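Side-chain contact in galactose-binding lectin (Enterobacter cloacae subsp. cloacae, PDB 6YF6), which binds a fucoside at a calcium ion in its C-terminal, PA-IL-like lectin domain and, as its name suggests, probably galactose-type sugars: residues A49-K54 against S85-G90. Numbering follows the deposited sequence.
Sequences AGEILK and SLRADG
Glu51 and Arg87 meet above the strand that separates theirs and close a single salt bridge, Arg87 NH1 to Glu51 OE2 at 3.1 Å. The N-H...O angle is 150°, so the bond is somewhat bent; it meets the anti lone pair of OE2, the one turned away from OE1. Seen from the arginine, OE2 lies at the edge of the guanidinium, close to its plane, but the carboxylate itself is rotated, the two flat groups standing 50° apart. One oxygen and one nitrogen therefore make the bond, rather than the two-pronged pairing of coplanar groups.

The close part of the contact is small. Arg87 NH1 also rests 3.6 Å from Glu51 CG, and Arg87 CD comes equally near Glu51 OE2, so each charged end also lies against a methylene of its partner. Glu51 runs out extended beyond CG, whereas Arg87 bends at its third torsion (chi3 -62°), and the two side chains cross at about a right angle. Around them the arrangement is loose: neither residue is buried, and only 81 Å² is hidden between the segments. On the other oxygen, Lys54 NZ stands 3.8 Å from Glu51 OE1, a long salt bridge that extends the charged network. Arg87 has a stronger partner in Asp92, whose carboxylate takes NE from the neighbouring strand 91-98, just across the turn, and limits the guanidinium's freedom to swing.

Beneath the bridge runs strand 118-125, antiparallel to both 50-58 and 83-88, with Ala122 under Glu51 and Val124 under Arg87. The link thus spans three neighbouring strands on one face of a beta-sheet, away from the calcium and sugar site. Strand 50-58 is outermost within this chain; past the corner at Leu53, Leu53 and Lys54 pair antiparallel with a strand of the second subunit, continuing the sheet across the dimer interface, while Pro23 of that subunit packs against Glu51.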
loop_
_atom_site.group_PDB
_atom_site.type_symbol
_atom_site.label_atom_id
_atom_site.label_comp_id
_atom_site.label_asym_id
_atom_site.label_seq_id
_atom_site.Cartn_x
_atom_site.Cartn_y
_atom_site.Cartn_z
ATOM N N ALA A 49 0.773 -14.428 22.369
ATOM C CA ALA A 49 -0.619 -14.636 21.998
ATOM C C ALA A 49 -1.499 -13.698 22.814
ATOM O O ALA A 49 -1.316 -13.570 24.032
ATOM C CB ALA A 49 -1.045 -16.086 22.222
ATOM N N GLY A 50 -2.448 -13.053 22.144
ATOM C CA GLY A 50 -3.345 -12.098 22.748
ATOM C C GLY A 50 -3.422 -10.848 21.900
ATOM O O GLY A 50 -3.099 -10.861 20.707
ATOM N N GLU A 51 -3.851 -9.755 22.521
ATOM C CA GLU A 51 -3.982 -8.482 21.817
ATOM C C GLU A 51 -2.616 -7.807 21.747
ATOM O O GLU A 51 -2.021 -7.481 22.780
ATOM C CB GLU A 51 -5.020 -7.605 22.516
ATOM C CG GLU A 51 -6.398 -8.275 22.590
ATOM C CD GLU A 51 -7.487 -7.399 23.188
ATOM O OE1 GLU A 51 -7.175 -6.332 23.755
ATOM O OE2 GLU A 51 -8.671 -7.785 23.085
ATOM N N ILE A 52 -2.114 -7.614 20.524
ATOM C CA ILE A 52 -0.767 -7.092 20.315
ATOM C C ILE A 52 -0.744 -5.611 19.952
ATOM O O ILE A 52 0.297 -4.958 20.133
ATOM C CB ILE A 52 -0.038 -7.904 19.222
ATOM C CG1 ILE A 52 -0.751 -7.738 17.876
ATOM C CG2 ILE A 52 0.032 -9.375 19.611
ATOM C CD1 ILE A 52 -0.096 -8.481 16.731
ATOM N N LEU A 53 -1.835 -5.070 19.415
ATOM C CA LEU A 53 -1.961 -3.649 19.128
ATOM C C LEU A 53 -3.379 -3.226 19.477
ATOM O O LEU A 53 -4.333 -3.936 19.150
ATOM C CB LEU A 53 -1.688 -3.330 17.653
ATOM C CG LEU A 53 -0.300 -2.906 17.173
ATOM C CD1 LEU A 53 -0.421 -2.472 15.706
ATOM C CD2 LEU A 53 0.311 -1.801 18.023
ATOM N N LYS A 54 -3.525 -2.069 20.117
ATOM C CA LYS A 54 -4.832 -1.625 20.580
ATOM C C LYS A 54 -5.031 -0.150 20.269
ATOM O O LYS A 54 -4.084 0.641 20.289
ATOM C CB LYS A 54 -5.000 -1.878 22.086
ATOM C CG LYS A 54 -5.222 -3.343 22.435
ATOM C CD LYS A 54 -5.171 -3.579 23.937
ATOM C CE LYS A 54 -6.497 -3.255 24.605
ATOM N NZ LYS A 54 -6.415 -3.415 26.084
ATOM N N SER A 85 -5.598 -12.057 13.770
ATOM C CA SER A 85 -6.989 -11.724 13.487
ATOM C C SER A 85 -7.269 -10.306 13.974
ATOM O O SER A 85 -6.403 -9.641 14.552
ATOM C CB SER A 85 -7.953 -12.724 14.142
ATOM O OG SER A 85 -7.880 -12.674 15.558
ATOM N N LEU A 86 -8.496 -9.844 13.732
ATOM C CA LEU A 86 -8.945 -8.523 14.143
ATOM C C LEU A 86 -10.117 -8.641 15.107
ATOM O O LEU A 86 -10.975 -9.519 14.955
ATOM C CB LEU A 86 -9.363 -7.680 12.939
ATOM C CG LEU A 86 -8.341 -7.573 11.809
ATOM C CD1 LEU A 86 -8.962 -6.898 10.589
ATOM C CD2 LEU A 86 -7.117 -6.820 12.284
ATOM N N ARG A 87 -10.166 -7.733 16.074
ATOM C CA ARG A 87 -11.205 -7.720 17.095
ATOM C C ARG A 87 -11.719 -6.300 17.275
ATOM O O ARG A 87 -10.944 -5.341 17.240
ATOM C CB ARG A 87 -10.664 -8.274 18.418
ATOM C CG ARG A 87 -11.689 -8.397 19.532
ATOM C CD ARG A 87 -11.088 -9.116 20.735
ATOM N NE ARG A 87 -10.682 -10.480 20.401
ATOM C CZ ARG A 87 -9.758 -11.179 21.055
ATOM N NH1 ARG A 87 -9.122 -10.653 22.095
ATOM N NH2 ARG A 87 -9.467 -12.411 20.662
ATOM N N ALA A 88 -13.033 -6.165 17.459
ATOM C CA ALA A 88 -13.653 -4.858 17.649
ATOM C C ALA A 88 -14.737 -4.962 18.708
ATOM O O ALA A 88 -15.690 -5.732 18.551
ATOM C CB ALA A 88 -14.242 -4.331 16.338
ATOM N N ASP A 89 -14.599 -4.167 19.771
ATOM C CA ASP A 89 -15.548 -4.180 20.883
ATOM C C ASP A 89 -15.741 -5.600 21.400
ATOM O O ASP A 89 -16.857 -6.039 21.692
ATOM C CB ASP A 89 -16.878 -3.550 20.472
ATOM C CG ASP A 89 -16.761 -2.053 20.244
ATOM O OD1 ASP A 89 -15.897 -1.427 20.899
ATOM O OD2 ASP A 89 -17.521 -1.507 19.413
ATOM N N GLY A 90 -14.629 -6.327 21.510
ATOM C CA GLY A 90 -14.628 -7.671 22.043
ATOM C C GLY A 90 -15.071 -8.747 21.078
ATOM O O GLY A 90 -15.015 -9.931 21.433
#